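Local coordinates for protein D-hydantoinase (Ralstonia pickettii, PDB 1NFG) that probably catalyses the stereospecific hydrolysis of the cyclic amide bond in D-hydantoin derivatives, using two zinc ions in each subunit, at residues 52-57 / 85-90; 98-103 / 133-138; 116-121 / 428-433; 179-184 / 235-240. All coordinates share one frame; numbering follows the deposited sequence.

Contact 1: residues 52-57 / 85-90. With ZN (zinc ion), chain E.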
loop_
_atom_site.group_PDB
_atom_site.type_symbol
_atom_site.label_atom_id
_atom_site.label_comp_id
_atom_site.label_asym_id
_atom_site.label_seq_id
_atom_site.Cartn_x
_atom_site.Cartn_y
_atom_site.Cartn_z
ATOM N N GLY A 52 25.675 29.057 -2.171
ATOM C CA GLY A 52 24.614 29.919 -1.668
ATOM C C GLY A 52 23.240 29.261 -1.684
ATOM O O GLY A 52 22.901 28.532 -2.620
ATOM N N GLY A 53 22.446 29.520 -0.648
ATOM C CA GLY A 53 21.115 28.944 -0.579
ATOM C C GLY A 53 20.241 29.324 -1.765
ATOM O O GLY A 53 20.380 30.405 -2.335
ATOM N N ILE A 54 19.334 28.431 -2.142
ATOM C CA ILE A 54 18.435 28.680 -3.263
ATOM C C ILE A 54 17.005 28.337 -2.868
ATOM O O ILE A 54 16.650 27.165 -2.767
ATOM C CB ILE A 54 18.838 27.842 -4.481
ATOM C CG1 ILE A 54 20.235 28.266 -4.952
ATOM C CG2 ILE A 54 17.811 28.011 -5.587
ATOM C CD1 ILE A 54 20.751 27.476 -6.128
ATOM N N ASP A 55 16.187 29.365 -2.653
ATOM C CA ASP A 55 14.801 29.174 -2.237
ATOM C C ASP A 55 13.826 29.290 -3.410
ATOM O O ASP A 55 13.462 30.391 -3.816
ATOM C CB ASP A 55 14.452 30.204 -1.167
ATOM C CG ASP A 55 13.181 29.872 -0.446
ATOM O OD1 ASP A 55 12.356 29.123 -1.019
ATOM O OD2 ASP A 55 13.002 30.366 0.686
ATOM N N VAL A 56 13.389 28.152 -3.941
ATOM C CA VAL A 56 12.481 28.152 -5.080
ATOM C C VAL A 56 11.000 28.318 -4.744
ATOM O O VAL A 56 10.141 28.043 -5.581
ATOM C CB VAL A 56 12.662 26.865 -5.929
ATOM C CG1 VAL A 56 14.124 26.724 -6.330
ATOM C CG2 VAL A 56 12.185 25.636 -5.154
ATOM N N HIS A 57 10.688 28.772 -3.536
ATOM C CA HIS A 57 9.287 28.959 -3.174
ATOM C C HIS A 57 9.085 30.181 -2.287
ATOM O O HIS A 57 8.981 30.057 -1.064
ATOM C CB HIS A 57 8.749 27.709 -2.471
ATOM C CG HIS A 57 7.257 27.693 -2.306
ATOM N ND1 HIS A 57 6.531 26.521 -2.237
ATOM C CD2 HIS A 57 6.355 28.697 -2.200
ATOM C CE1 HIS A 57 5.249 26.807 -2.100
ATOM N NE2 HIS A 57 5.115 28.120 -2.077
ATOM N N THR A 85 20.900 32.811 1.776
ATOM C CA THR A 85 20.267 32.470 0.501
ATOM C C THR A 85 20.583 33.535 -0.540
ATOM O O THR A 85 20.267 34.710 -0.352
ATOM C CB THR A 85 18.738 32.325 0.668
ATOM O OG1 THR A 85 18.461 31.185 1.494
ATOM C CG2 THR A 85 18.060 32.138 -0.682
ATOM N N THR A 86 21.202 33.109 -1.639
ATOM C CA THR A 86 21.610 34.017 -2.703
ATOM C C THR A 86 20.760 34.024 -3.975
ATOM O O THR A 86 20.903 34.915 -4.813
ATOM C CB THR A 86 23.071 33.746 -3.104
ATOM O OG1 THR A 86 23.219 32.369 -3.478
ATOM C CG2 THR A 86 24.000 34.067 -1.942
ATOM N N THR A 87 19.908 33.022 -4.146
ATOM C CA THR A 87 19.030 32.978 -5.307
ATOM C C THR A 87 17.632 32.659 -4.821
ATOM O O THR A 87 17.439 31.961 -3.826
ATOM C CB THR A 87 19.460 31.931 -6.348
ATOM O OG1 THR A 87 20.708 32.325 -6.927
ATOM C CG2 THR A 87 18.426 31.829 -7.464
ATOM N N ILE A 88 16.649 33.182 -5.530
ATOM C CA ILE A 88 15.275 32.978 -5.142
ATOM C C ILE A 88 14.442 32.872 -6.402
ATOM O O ILE A 88 14.810 33.416 -7.438
ATOM C CB ILE A 88 14.830 34.162 -4.254
ATOM C CG1 ILE A 88 14.311 33.623 -2.934
ATOM C CG2 ILE A 88 13.794 35.035 -4.961
ATOM C CD1 ILE A 88 14.317 34.645 -1.836
ATOM N N VAL A 89 13.354 32.123 -6.339
ATOM C CA VAL A 89 12.482 32.016 -7.496
ATOM C C VAL A 89 11.118 32.363 -6.937
ATOM O O VAL A 89 10.479 31.551 -6.276
ATOM C CB VAL A 89 12.499 30.606 -8.109
ATOM C CG1 VAL A 89 11.788 30.618 -9.449
ATOM C CG2 VAL A 89 13.936 30.150 -8.306
ATOM N N ASP A 90 10.706 33.604 -7.170
ATOM C CA ASP A 90 9.439 34.112 -6.670
ATOM C C ASP A 90 8.302 33.712 -7.597
ATOM O O ASP A 90 8.511 33.431 -8.786
ATOM C CB ASP A 90 9.504 35.635 -6.564
ATOM C CG ASP A 90 8.521 36.197 -5.557
ATOM O OD1 ASP A 90 8.689 35.957 -4.345
ATOM O OD2 ASP A 90 7.577 36.890 -5.978
HETATM ZN ZN ZN E . 3.026 29.221 -1.768
HETATM O O HOH W 1 15.326 30.937 2.060
#
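Thr-85 turns OG1 anti to its carbonyl carbon (chi1 -67°), which leaves the CG2 methyl beside Gly-53, 3.3 Å from Gly-53 O. Asp-55 carries CG anti to its backbone N (chi1 -166°), and its carboxylate comes out on the same face of the sheet as the Thr-85 hydroxyl. Water 1 joins the two: it donates to Asp-55 OD2 at 2.8 Å and accepts from Thr-85 OG1, while Ser-312 also binds that carboxylate oxygen and Arg-343 that hydroxyl. Between the backbones, Gly-53 O takes two donors, Thr-86 N at 2.9 Å, bent to 138° at the hydrogen, and the straighter Thr-87 N at 3.2 Å. This double grip marks a beta bulge where the register slips by one residue. Beyond it two neighbouring parallel strands of the TIM barrel pair regularly, Asp-55 N giving to Thr-87 O at 3.1 Å and Asp-55 O receiving Val-89 N. On the other face Ile-54 CG1 lies alongside Thr-87 CB. Further on, Val-56 CG1 packs on Val-89 CG2 at 4.0 Å, their side chains pointing the same way. The strand 48-58 then delivers a zinc ligand: His-57 NE2 binds the metal at 2.4 Å, and His-59, Asp-313 and the carbamate of Lys-148 complete its site. Glu-260 is hydrogen-bonded to His-57 ND1. Asp-55 OD1 accepts from His-57 N at 3.0 Å, an Asx turn just ahead of the ligand.

Contact 2: residues 98-103 / 133-138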
loop_
_atom_site.group_PDB
_atom_site.type_symbol
_atom_site.label_atom_id
_atom_site.label_comp_id
_atom_site.label_asym_id
_atom_site.label_seq_id
_atom_site.Cartn_x
_atom_site.Cartn_y
_atom_site.Cartn_z
ATOM N N HIS A 98 -6.027 39.966 -16.852
ATOM C CA HIS A 98 -4.811 40.475 -17.474
ATOM C C HIS A 98 -3.939 39.338 -18.028
ATOM O O HIS A 98 -4.160 38.165 -17.714
ATOM C CB HIS A 98 -4.044 41.335 -16.462
ATOM C CG HIS A 98 -4.756 42.603 -16.089
ATOM N ND1 HIS A 98 -4.832 43.691 -16.934
ATOM C CD2 HIS A 98 -5.463 42.937 -14.982
ATOM C CE1 HIS A 98 -5.554 44.639 -16.361
ATOM N NE2 HIS A 98 -5.951 44.208 -15.176
ATOM N N SER A 99 -2.965 39.688 -18.865
ATOM C CA SER A 99 -2.082 38.698 -19.482
ATOM C C SER A 99 -0.935 38.256 -18.580
ATOM O O SER A 99 -0.705 38.827 -17.503
ATOM C CB SER A 99 -1.486 39.259 -20.768
ATOM O OG SER A 99 -0.624 40.346 -20.475
ATOM N N LEU A 100 -0.210 37.234 -19.027
ATOM C CA LEU A 100 0.927 36.747 -18.259
ATOM C C LEU A 100 2.036 37.784 -18.415
ATOM O O LEU A 100 2.685 38.173 -17.435
ATOM C CB LEU A 100 1.376 35.364 -18.763
ATOM C CG LEU A 100 0.309 34.275 -18.588
ATOM C CD1 LEU A 100 0.872 32.928 -18.978
ATOM C CD2 LEU A 100 -0.170 34.254 -17.145
ATOM N N ALA A 101 2.231 38.244 -19.648
ATOM C CA ALA A 101 3.233 39.261 -19.923
ATOM C C ALA A 101 3.000 40.458 -18.995
ATOM O O ALA A 101 3.943 40.933 -18.349
ATOM C CB ALA A 101 3.148 39.690 -21.367
ATOM N N GLU A 102 1.751 40.935 -18.918
ATOM C CA GLU A 102 1.419 42.071 -18.054
ATOM C C GLU A 102 1.944 41.767 -16.644
ATOM O O GLU A 102 2.447 42.653 -15.950
ATOM C CB GLU A 102 -0.116 42.331 -17.991
ATOM C CG GLU A 102 -0.800 43.067 -19.201
ATOM C CD GLU A 102 -2.177 43.703 -18.837
ATOM O OE1 GLU A 102 -2.222 44.441 -17.829
ATOM O OE2 GLU A 102 -3.209 43.491 -19.538
ATOM N N ALA A 103 1.836 40.501 -16.238
ATOM C CA ALA A 103 2.274 40.050 -14.912
ATOM C C ALA A 103 3.793 40.068 -14.759
ATOM O O ALA A 103 4.323 40.542 -13.750
ATOM C CB ALA A 103 1.738 38.645 -14.632
ATOM N N ILE A 133 -3.413 30.906 -21.845
ATOM C CA ILE A 133 -2.831 29.588 -21.976
ATOM C C ILE A 133 -1.888 29.528 -23.164
ATOM O O ILE A 133 -0.870 28.841 -23.134
ATOM C CB ILE A 133 -3.940 28.529 -22.091
ATOM C CG1 ILE A 133 -4.480 28.245 -20.686
ATOM C CG2 ILE A 133 -3.422 27.265 -22.768
ATOM C CD1 ILE A 133 -5.600 27.248 -20.646
ATOM N N GLU A 134 -2.211 30.273 -24.208
ATOM C CA GLU A 134 -1.370 30.284 -25.389
ATOM C C GLU A 134 -0.048 31.009 -25.089
ATOM O O GLU A 134 0.949 30.810 -25.786
ATOM C CB GLU A 134 -2.125 30.947 -26.543
ATOM C CG GLU A 134 -1.981 30.224 -27.876
ATOM C CD GLU A 134 -2.193 28.716 -27.767
ATOM O OE1 GLU A 134 -3.163 28.283 -27.106
ATOM O OE2 GLU A 134 -1.386 27.960 -28.354
ATOM N N GLU A 135 -0.042 31.833 -24.042
ATOM C CA GLU A 135 1.165 32.561 -23.654
ATOM C C GLU A 135 2.219 31.612 -23.080
ATOM O O GLU A 135 3.415 31.918 -23.082
ATOM C CB GLU A 135 0.860 33.635 -22.599
ATOM C CG GLU A 135 0.200 34.901 -23.107
ATOM C CD GLU A 135 0.114 35.980 -22.032
ATOM O OE1 GLU A 135 1.119 36.697 -21.798
ATOM O OE2 GLU A 135 -0.963 36.103 -21.410
ATOM N N LEU A 136 1.776 30.468 -22.573
ATOM C CA LEU A 136 2.696 29.493 -22.005
ATOM C C LEU A 136 3.647 28.991 -23.089
ATOM O O LEU A 136 4.641 28.331 -22.802
ATOM C CB LEU A 136 1.918 28.328 -21.396
ATOM C CG LEU A 136 0.975 28.702 -20.248
ATOM C CD1 LEU A 136 0.186 27.471 -19.847
ATOM C CD2 LEU A 136 1.756 29.264 -19.060
ATOM N N GLU A 137 3.336 29.314 -24.337
ATOM C CA GLU A 137 4.176 28.913 -25.459
ATOM C C GLU A 137 5.281 29.946 -25.623
ATOM O O GLU A 137 6.231 29.736 -26.371
ATOM C CB GLU A 137 3.346 28.839 -26.746
ATOM C CG GLU A 137 2.286 27.754 -26.730
ATOM C CD GLU A 137 2.670 26.544 -27.559
ATOM O OE1 GLU A 137 3.882 26.274 -27.701
ATOM O OE2 GLU A 137 1.760 25.849 -28.063
ATOM N N VAL A 138 5.154 31.053 -24.898
ATOM C CA VAL A 138 6.116 32.146 -24.982
ATOM C C VAL A 138 7.015 32.336 -23.762
ATOM O O VAL A 138 8.230 32.417 -23.899
ATOM C CB VAL A 138 5.383 33.483 -25.260
ATOM C CG1 VAL A 138 6.373 34.637 -25.262
ATOM C CG2 VAL A 138 4.649 33.401 -26.590
#
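Glu-135 reaches across from the helix 130-135 to the start of the helix 100-111, with Leu-100 meeting it at both CB and the carboxylate. Its CG is anti to the carbonyl carbon (chi1 -77°) and the chain runs extended beyond CG, which carries the carboxylate across the leucine to the backbone. Glu-135 CB touches Leu-100 CD1 at 3.7 Å. At the tip, OE2 accepts from Leu-100 N at 2.7 Å in a bond straight to 176°, and OE1 accepts from Ala-101 N at 2.9 Å. Both oxygens are met on their syn sides, with the donors somewhat out of the carboxylate plane; two bonds to successive N-H groups fix the rotation of the group. This is N-capping of the helix 100-111, on the outside of the TIM barrel and away from the metal site: Ser-99 is the N-cap, its OG accepting from Glu-102 N at 2.9 Å, while the glutamate of the other helix takes the two preceding N-H groups. Ser-99 CB also rests 3.3 Å from Glu-135 OE2. A carboxylate at this end of a helix probably gains from the helix dipole, which would favour its charged form. One residue on, Leu-136 continues the contact in apolar fashion: its CD2 meets Leu-100 CD1 at 3.8 Å, the two side chains crossing at a slant. Leu-136 also packs on Phe-147 and on Lys-170 of the helix 161-174, and Leu-100 on Leu-139.

Contact 3: residues 116-121 / 428-433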
loop_
_atom_site.group_PDB
_atom_site.type_symbol
_atom_site.label_atom_id
_atom_site.label_comp_id
_atom_site.label_asym_id
_atom_site.label_seq_id
_atom_site.Cartn_x
_atom_site.Cartn_y
_atom_site.Cartn_z
ATOM N N ALA A 116 18.320 42.388 -3.471
ATOM C CA ALA A 116 19.657 42.269 -2.902
ATOM C C ALA A 116 20.367 41.045 -3.483
ATOM O O ALA A 116 21.597 41.017 -3.556
ATOM C CB ALA A 116 19.577 42.152 -1.389
ATOM N N ILE A 117 19.586 40.046 -3.902
ATOM C CA ILE A 117 20.127 38.804 -4.459
ATOM C C ILE A 117 19.464 38.473 -5.792
ATOM O O ILE A 117 18.467 39.088 -6.167
ATOM C CB ILE A 117 19.896 37.612 -3.501
ATOM C CG1 ILE A 117 18.391 37.314 -3.415
ATOM C CG2 ILE A 117 20.465 37.935 -2.119
ATOM C CD1 ILE A 117 17.997 36.188 -2.469
ATOM N N ASP A 118 20.022 37.490 -6.496
ATOM C CA ASP A 118 19.501 37.067 -7.791
ATOM C C ASP A 118 18.129 36.411 -7.662
ATOM O O ASP A 118 17.777 35.890 -6.600
ATOM C CB ASP A 118 20.510 36.135 -8.473
ATOM C CG ASP A 118 21.728 36.892 -9.009
ATOM O OD1 ASP A 118 21.923 38.055 -8.595
ATOM O OD2 ASP A 118 22.487 36.337 -9.835
ATOM N N TYR A 119 17.352 36.445 -8.742
ATOM C CA TYR A 119 16.000 35.898 -8.714
ATOM C C TYR A 119 15.481 35.448 -10.075
ATOM O O TYR A 119 15.886 35.971 -11.115
ATOM C CB TYR A 119 15.048 36.952 -8.148
ATOM C CG TYR A 119 15.044 38.228 -8.962
ATOM C CD1 TYR A 119 14.293 38.331 -10.133
ATOM C CD2 TYR A 119 15.871 39.299 -8.614
ATOM C CE1 TYR A 119 14.372 39.466 -10.946
ATOM C CE2 TYR A 119 15.959 40.438 -9.420
ATOM C CZ TYR A 119 15.210 40.511 -10.584
ATOM O OH TYR A 119 15.317 41.622 -11.390
ATOM N N GLY A 120 14.580 34.467 -10.041
ATOM C CA GLY A 120 13.956 33.942 -11.245
ATOM C C GLY A 120 12.462 34.000 -10.982
ATOM O O GLY A 120 12.061 34.401 -9.884
ATOM N N TYR A 121 11.629 33.624 -11.951
ATOM C CA TYR A 121 10.180 33.666 -11.730
ATOM C C TYR A 121 9.463 32.374 -12.063
ATOM O O TYR A 121 9.848 31.653 -12.981
ATOM C CB TYR A 121 9.476 34.730 -12.592
ATOM C CG TYR A 121 9.923 36.174 -12.485
ATOM C CD1 TYR A 121 10.325 36.730 -11.270
ATOM C CD2 TYR A 121 9.881 37.002 -13.611
ATOM C CE1 TYR A 121 10.677 38.081 -11.184
ATOM C CE2 TYR A 121 10.227 38.349 -13.537
ATOM C CZ TYR A 121 10.627 38.883 -12.328
ATOM O OH TYR A 121 10.995 40.209 -12.270
ATOM N N LEU A 428 28.437 35.956 -0.226
ATOM C CA LEU A 428 28.905 36.519 -1.484
ATOM C C LEU A 428 27.926 36.202 -2.608
ATOM O O LEU A 428 27.450 35.073 -2.732
ATOM C CB LEU A 428 30.285 35.971 -1.863
ATOM C CG LEU A 428 31.502 36.472 -1.083
ATOM C CD1 LEU A 428 31.489 35.906 0.322
ATOM C CD2 LEU A 428 32.774 36.053 -1.807
ATOM N N LEU A 429 27.632 37.211 -3.420
ATOM C CA LEU A 429 26.729 37.070 -4.552
ATOM C C LEU A 429 27.559 37.329 -5.789
ATOM O O LEU A 429 27.991 38.449 -6.021
ATOM C CB LEU A 429 25.592 38.094 -4.458
ATOM C CG LEU A 429 24.629 38.173 -5.648
ATOM C CD1 LEU A 429 23.983 36.821 -5.902
ATOM C CD2 LEU A 429 23.566 39.221 -5.366
ATOM N N ARG A 430 27.790 36.297 -6.586
ATOM C CA ARG A 430 28.596 36.464 -7.783
ATOM C C ARG A 430 29.875 37.250 -7.502
ATOM O O ARG A 430 30.204 38.204 -8.209
ATOM C CB ARG A 430 27.785 37.150 -8.886
ATOM C CG ARG A 430 27.067 36.160 -9.788
ATOM C CD ARG A 430 26.172 36.815 -10.822
ATOM N NE ARG A 430 25.090 37.579 -10.210
ATOM C CZ ARG A 430 25.123 38.894 -10.014
ATOM N NH1 ARG A 430 26.188 39.592 -10.387
ATOM N NH2 ARG A 430 24.092 39.514 -9.451
ATOM N N GLY A 431 30.585 36.854 -6.451
ATOM C CA GLY A 431 31.835 37.507 -6.123
ATOM C C GLY A 431 31.784 38.670 -5.158
ATOM O O GLY A 431 32.758 38.921 -4.449
ATOM N N LYS A 432 30.669 39.389 -5.115
ATOM C CA LYS A 432 30.579 40.525 -4.208
ATOM C C LYS A 432 30.152 40.115 -2.809
ATOM O O LYS A 432 29.241 39.305 -2.639
ATOM C CB LYS A 432 29.601 41.569 -4.750
ATOM C CG LYS A 432 29.378 42.739 -3.799
ATOM C CD LYS A 432 28.497 43.819 -4.409
ATOM C CE LYS A 432 28.278 44.954 -3.417
ATOM N NZ LYS A 432 27.483 46.061 -4.004
ATOM N N VAL A 433 30.821 40.668 -1.805
ATOM C CA VAL A 433 30.478 40.378 -0.423
ATOM C C VAL A 433 29.255 41.234 -0.121
ATOM O O VAL A 433 29.344 42.465 -0.150
ATOM C CB VAL A 433 31.623 40.774 0.538
ATOM C CG1 VAL A 433 31.143 40.734 1.975
ATOM C CG2 VAL A 433 32.804 39.847 0.347
#
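Asp-118 starts its path to the 428-433 turn at CB, which lies 4.4 Å from Leu-429 CD1. CG comes next, 3.8 Å from that same methyl, and then the carboxylate opens onto the arginine. OD1 accepts from Arg-430 NH2 at 2.8 Å, straight to 177°, and OD2 accepts from Arg-430 NE at 2.9 Å, each oxygen using its syn lone pair. The arginine thus offers its NE side, and the two flat groups are nearly coplanar, 17° apart. Arg-430 bends at chi3 (-62°) to bring that edge round. Leu-429 sends its other methyl, CD2, to within 3.6 Å of Ile-117 CA. Leu-429 to Lys-432 form a type I' turn, closed by Lys-432 N to Leu-429 O at 3.0 Å, which links strands 419-429 and 432-436 into an antiparallel hairpin. It is here that this hairpin meets the beginning of barrel strand 118-124. Lys-379 adds a second positive charge at OD2, Lys-448 N binds OD1, and Asp-446 O takes a further bond from Arg-430 NH2. So gripped, the buried aspartate has its rotation fixed and probably stays ionised, its charge balanced by two cations.

Contact 4: residues 179-184 / 235-240. With ZN (zinc ion), chain F.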
loop_
_atom_site.group_PDB
_atom_site.type_symbol
_atom_site.label_atom_id
_atom_site.label_comp_id
_atom_site.label_asym_id
_atom_site.label_seq_id
_atom_site.Cartn_x
_atom_site.Cartn_y
_atom_site.Cartn_z
ATOM N N MET A 179 3.742 23.194 -11.540
ATOM C CA MET A 179 3.793 23.139 -10.090
ATOM C C MET A 179 2.352 23.277 -9.618
ATOM O O MET A 179 1.551 23.955 -10.267
ATOM C CB MET A 179 4.616 24.298 -9.551
ATOM C CG MET A 179 6.024 24.351 -10.099
ATOM S SD MET A 179 6.914 25.745 -9.414
ATOM C CE MET A 179 6.686 26.858 -10.701
ATOM N N VAL A 180 2.008 22.651 -8.498
ATOM C CA VAL A 180 0.637 22.742 -8.029
ATOM C C VAL A 180 0.442 22.737 -6.521
ATOM O O VAL A 180 1.098 21.995 -5.795
ATOM C CB VAL A 180 -0.230 21.605 -8.641
ATOM C CG1 VAL A 180 0.415 20.274 -8.400
ATOM C CG2 VAL A 180 -1.611 21.614 -8.030
ATOM N N HIS A 181 -0.466 23.599 -6.070
ATOM C CA HIS A 181 -0.850 23.701 -4.669
ATOM C C HIS A 181 -1.990 22.683 -4.605
ATOM O O HIS A 181 -3.074 22.931 -5.130
ATOM C CB HIS A 181 -1.369 25.106 -4.384
ATOM C CG HIS A 181 -1.994 25.264 -3.036
ATOM N ND1 HIS A 181 -1.407 25.993 -2.027
ATOM C CD2 HIS A 181 -3.165 24.804 -2.536
ATOM C CE1 HIS A 181 -2.190 25.981 -0.963
ATOM N NE2 HIS A 181 -3.265 25.265 -1.245
ATOM N N ALA A 182 -1.746 21.535 -3.979
ATOM C CA ALA A 182 -2.754 20.482 -3.935
ATOM C C ALA A 182 -3.611 20.340 -2.683
ATOM O O ALA A 182 -3.222 19.722 -1.695
ATOM C CB ALA A 182 -2.102 19.137 -4.269
ATOM N N GLU A 183 -4.799 20.918 -2.749
ATOM C CA GLU A 183 -5.777 20.829 -1.677
ATOM C C GLU A 183 -7.110 20.838 -2.386
ATOM O O GLU A 183 -7.248 21.493 -3.420
ATOM C CB GLU A 183 -5.714 22.035 -0.759
ATOM C CG GLU A 183 -4.805 21.891 0.415
ATOM C CD GLU A 183 -4.886 23.106 1.291
ATOM O OE1 GLU A 183 -4.793 24.208 0.725
ATOM O OE2 GLU A 183 -5.045 22.976 2.523
ATOM N N ASN A 184 -8.079 20.097 -1.864
ATOM C CA ASN A 184 -9.391 20.101 -2.479
ATOM C C ASN A 184 -10.117 21.292 -1.867
ATOM O O ASN A 184 -10.612 21.231 -0.732
ATOM C CB ASN A 184 -10.144 18.810 -2.197
ATOM C CG ASN A 184 -11.501 18.788 -2.861
ATOM O OD1 ASN A 184 -12.368 19.608 -2.539
ATOM N ND2 ASN A 184 -11.694 17.862 -3.803
ATOM N N ILE A 235 4.876 18.862 -6.891
ATOM C CA ILE A 235 3.937 19.172 -5.830
ATOM C C ILE A 235 4.616 20.031 -4.777
ATOM O O ILE A 235 5.556 19.590 -4.111
ATOM C CB ILE A 235 3.353 17.878 -5.169
ATOM C CG1 ILE A 235 2.224 17.295 -6.023
ATOM C CG2 ILE A 235 2.731 18.214 -3.812
ATOM C CD1 ILE A 235 2.576 17.013 -7.441
ATOM N N VAL A 236 4.141 21.265 -4.635
ATOM C CA VAL A 236 4.707 22.174 -3.649
ATOM C C VAL A 236 4.199 21.816 -2.261
ATOM O O VAL A 236 3.143 21.207 -2.108
ATOM C CB VAL A 236 4.356 23.664 -3.955
ATOM C CG1 VAL A 236 4.805 24.024 -5.359
ATOM C CG2 VAL A 236 2.859 23.909 -3.785
ATOM N N HIS A 237 4.968 22.210 -1.255
ATOM C CA HIS A 237 4.672 21.947 0.145
ATOM C C HIS A 237 3.902 20.672 0.512
ATOM O O HIS A 237 2.729 20.730 0.877
ATOM C CB HIS A 237 3.981 23.163 0.786
ATOM C CG HIS A 237 2.785 23.666 0.032
ATOM N ND1 HIS A 237 1.826 22.828 -0.496
ATOM C CD2 HIS A 237 2.377 24.927 -0.248
ATOM C CE1 HIS A 237 0.881 23.552 -1.070
ATOM N NE2 HIS A 237 1.192 24.826 -0.933
ATOM N N VAL A 238 4.562 19.519 0.397
ATOM C CA VAL A 238 3.960 18.253 0.812
ATOM C C VAL A 238 4.143 18.363 2.318
ATOM O O VAL A 238 5.266 18.523 2.795
ATOM C CB VAL A 238 4.745 17.043 0.306
ATOM C CG1 VAL A 238 4.230 15.784 0.983
ATOM C CG2 VAL A 238 4.600 16.928 -1.209
ATOM N N THR A 239 3.054 18.265 3.068
ATOM C CA THR A 239 3.129 18.470 4.507
ATOM C C THR A 239 2.819 17.323 5.470
ATOM O O THR A 239 3.041 17.459 6.673
ATOM C CB THR A 239 2.197 19.616 4.882
ATOM O OG1 THR A 239 0.840 19.146 4.858
ATOM C CG2 THR A 239 2.327 20.746 3.865
ATOM N N CYS A 240 2.305 16.206 4.975
ATOM C CA CYS A 240 1.952 15.128 5.887
ATOM C C CYS A 240 2.125 13.748 5.294
ATOM O O CYS A 240 2.333 13.590 4.088
ATOM C CB CYS A 240 0.502 15.302 6.335
ATOM S SG CYS A 240 -0.668 15.278 4.945
HETATM ZN ZN ZN F . 0.540 27.275 -1.519
HETATM O O HOH W 2 0.635 28.404 0.348
#
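Half of the binuclear zinc centre is assembled here, where His-181 and His-237 leave the C-terminal ends of neighbouring parallel strands of the TIM barrel and close on one metal. His-181 binds the zinc through ND1 at 2.4 Å, His-237 through NE2 at 2.6 Å, and water 2 sits on the metal at 2.2 Å; Lys-148, through its carbamate, serves this zinc and the other one. CG of His-181 is anti to the backbone N (chi1 171°), whereas that of His-237 sits between the backbone N and the carbonyl carbon (chi1 52°). The rings meet nearly perpendicular, as an offset edge-to-face pair: the edge of His-237 is turned toward the face of His-181, with planes at 88° and centroids 4.7 Å apart. His-181 ND1 and His-237 NE2 are 3.1 Å apart, but they share no hydrogen, since both face the metal. His-181 also lies near Tyr-153 and Thr-286, which by similarity bind substrate, and Glu-260 accepts from His-237 N. Before the ligands, the strands are joined by a weak bond from Val-236 N to Val-180 O at 3.3 Å. Val-180 CG1 and Ile-235 CD1 pack side by side at 4.0 Å, and Met-179 CB touches Val-236 CG1. The other methyl of that valine, Val-236 CG2, lies over the centre of one face of the His-237 ring.

How the contacts relate
Contacts 1 and 4 supply ligands to opposite halves of one active site: their zinc ions are 3.2 Å apart, and His-57 CE1 packs against His-237 CD2 at 3.9 Å, although the contact centres are 19 Å apart. Contacts 1 and 3 meet in the barrel sheet, where strand 85-93 pairs with strand 118-124 through Ile-88 O and Gly-120 N (2.8 Å), with centres 9 Å apart. Contact 3 lies away from the metals, its centre 28 Å from that of contact 4 across the middle of the chain. Contact 2 is peripheral, centred 24 Å from both contact 1 and contact 4. Its helices 100-111 and 130-135 come just before and after strand 118-124 in sequence.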